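Local coordinates for glyoxalase family protein (PDB 2P7Q), which catalyses the hydration of the antibiotic fosfomycin at a manganese centre, opening its epoxide and so conferring resistance, at residues A[41-46]-A[56-61]. The protein carries 1 engineered substitution. Numbering follows the deposited sequence.
Sequences LSKEKF and IMEGDS
K45 and I56 form a hydrogen-bonded antiparallel pair in the beta hairpin of strands 44-49 and 52-58, at its open end, where one sheet face lines the ligand pocket. The paired bonds, K45 N to I56 O at 2.9 Å and I56 N to K45 O at 2.8 Å, are followed by E58 N to K43 O, which carries the pairing one residue back, to K43 just before strand 44-49. Between them E44 and M57 make a non-hydrogen-bonded pair, their side chains side by side on the pocket face. E44 runs extended beyond CG (chi2 171°), which lays it alongside M57, with E44 OE1 3.4 Å from M57 CG. Both residues touch the bound dihydroxypropylphosphonate; E44 is probably the proton acceptor, a role suited to a carboxylate, while flexible, apolar M57 packs alongside it. The M57 chain bends at chi3 (71°), carrying CE toward S42. On the other face K43 and E58 run side by side, and K43 NZ meets the syn lone pair of E58 OE1 at 2.9 Å, a salt bridge that long, charged chains can form at the surface. E58 OE2 takes the backbone N-H of L15, at the start of helix 15-26. I56, branched and apolar, packs on L15 and L22 of that helix, strand 4-12 flanks M57, strand 29-33 borders E44, and Y67 of the second subunit packs on M57.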
loop_
_atom_site.group_PDB
_atom_site.type_symbol
_atom_site.label_atom_id
_atom_site.label_comp_id
_atom_site.label_asym_id
_atom_site.label_seq_id
_atom_site.Cartn_x
_atom_site.Cartn_y
_atom_site.Cartn_z
ATOM N N LEU A 41 -15.767 -2.607 -17.844
ATOM C CA LEU A 41 -15.279 -1.232 -17.905
ATOM C C LEU A 41 -13.810 -1.177 -18.289
ATOM O O LEU A 41 -13.387 -0.336 -19.077
ATOM C CB LEU A 41 -15.494 -0.534 -16.564
ATOM N N SER A 42 -13.021 -2.076 -17.728
ATOM C CA SER A 42 -11.609 -2.088 -18.053
ATOM C C SER A 42 -10.998 -3.451 -17.831
ATOM O O SER A 42 -11.568 -4.312 -17.160
ATOM C CB SER A 42 -10.868 -1.046 -17.226
ATOM O OG SER A 42 -11.140 -1.246 -15.856
ATOM N N LYS A 43 -9.827 -3.633 -18.415
ATOM C CA LYS A 43 -9.115 -4.885 -18.316
ATOM C C LYS A 43 -8.464 -4.957 -16.936
ATOM O O LYS A 43 -7.607 -4.141 -16.602
ATOM C CB LYS A 43 -8.066 -4.941 -19.426
ATOM C CG LYS A 43 -7.602 -6.336 -19.767
ATOM C CD LYS A 43 -6.241 -6.296 -20.475
ATOM C CE LYS A 43 -6.343 -6.646 -21.965
ATOM N NZ LYS A 43 -4.980 -6.494 -22.592
ATOM N N GLU A 44 -8.871 -5.930 -16.131
ATOM C CA GLU A 44 -8.315 -6.034 -14.792
ATOM C C GLU A 44 -8.390 -7.416 -14.154
ATOM O O GLU A 44 -9.171 -8.278 -14.561
ATOM C CB GLU A 44 -9.015 -5.028 -13.881
ATOM C CG GLU A 44 -10.517 -5.223 -13.825
ATOM C CD GLU A 44 -11.184 -4.375 -12.760
ATOM O OE1 GLU A 44 -11.010 -3.139 -12.769
ATOM O OE2 GLU A 44 -11.894 -4.950 -11.911
ATOM N N LYS A 45 -7.566 -7.611 -13.132
ATOM C CA LYS A 45 -7.529 -8.870 -12.405
ATOM C C LYS A 45 -7.373 -8.645 -10.895
ATOM O O LYS A 45 -6.770 -7.664 -10.449
ATOM C CB LYS A 45 -6.395 -9.748 -12.946
ATOM C CG LYS A 45 -6.588 -10.151 -14.398
ATOM C CD LYS A 45 -5.425 -10.962 -14.923
ATOM C CE LYS A 45 -5.737 -11.539 -16.316
ATOM N NZ LYS A 45 -4.591 -12.290 -16.933
ATOM N N PHE A 46 -7.943 -9.556 -10.115
ATOM C CA PHE A 46 -7.883 -9.491 -8.664
ATOM C C PHE A 46 -7.118 -10.699 -8.146
ATOM O O PHE A 46 -7.339 -11.822 -8.599
ATOM C CB PHE A 46 -9.290 -9.538 -8.059
ATOM C CG PHE A 46 -10.195 -8.421 -8.495
ATOM C CD1 PHE A 46 -11.556 -8.473 -8.203
ATOM C CD2 PHE A 46 -9.695 -7.313 -9.180
ATOM C CE1 PHE A 46 -12.408 -7.435 -8.584
ATOM C CE2 PHE A 46 -10.539 -6.265 -9.567
ATOM C CZ PHE A 46 -11.896 -6.327 -9.269
ATOM N N ILE A 56 -5.281 -5.297 -10.045
ATOM C CA ILE A 56 -4.432 -4.800 -11.116
ATOM C C ILE A 56 -5.323 -4.357 -12.279
ATOM O O ILE A 56 -6.171 -5.113 -12.746
ATOM C CB ILE A 56 -3.455 -5.901 -11.590
ATOM C CG1 ILE A 56 -2.644 -6.432 -10.403
ATOM C CG2 ILE A 56 -2.510 -5.347 -12.636
ATOM C CD1 ILE A 56 -1.725 -5.393 -9.744
ATOM N N MET A 57 -5.138 -3.114 -12.714
ATOM C CA MET A 57 -5.901 -2.542 -13.815
ATOM C C MET A 57 -4.942 -2.054 -14.881
ATOM O O MET A 57 -3.865 -1.551 -14.565
ATOM C CB MET A 57 -6.733 -1.359 -13.340
ATOM C CG MET A 57 -7.973 -1.723 -12.573
ATOM S SD MET A 57 -8.928 -0.236 -12.222
ATOM C CE MET A 57 -9.539 0.169 -13.835
ATOM N N GLU A 58 -5.337 -2.182 -16.142
ATOM C CA GLU A 58 -4.478 -1.748 -17.236
ATOM C C GLU A 58 -4.807 -0.301 -17.587
ATOM O O GLU A 58 -5.975 0.078 -17.688
ATOM C CB GLU A 58 -4.663 -2.678 -18.453
ATOM C CG GLU A 58 -3.509 -2.656 -19.470
ATOM C CD GLU A 58 -3.555 -3.825 -20.470
ATOM O OE1 GLU A 58 -4.566 -3.976 -21.185
ATOM O OE2 GLU A 58 -2.571 -4.594 -20.541
ATOM N N GLY A 59 -3.768 0.509 -17.744
ATOM C CA GLY A 59 -3.962 1.907 -18.077
ATOM C C GLY A 59 -2.646 2.523 -18.495
ATOM O O GLY A 59 -1.596 1.897 -18.344
ATOM N N ASP A 60 -2.693 3.746 -19.015
ATOM C CA ASP A 60 -1.485 4.433 -19.464
ATOM C C ASP A 60 -0.802 5.251 -18.375
ATOM O O ASP A 60 0.346 5.669 -18.532
ATOM C CB ASP A 60 -1.804 5.357 -20.640
ATOM C CG ASP A 60 -0.615 6.223 -21.037
ATOM O OD1 ASP A 60 0.366 5.673 -21.592
ATOM O OD2 ASP A 60 -0.656 7.449 -20.781
ATOM N N SER A 61 -1.508 5.496 -17.279
ATOM C CA SER A 61 -0.939 6.270 -16.187
ATOM C C SER A 61 0.323 5.599 -15.648
ATOM O O SER A 61 0.341 4.392 -15.407
ATOM C CB SER A 61 -1.965 6.428 -15.059
ATOM O OG SER A 61 -2.326 5.173 -14.511
#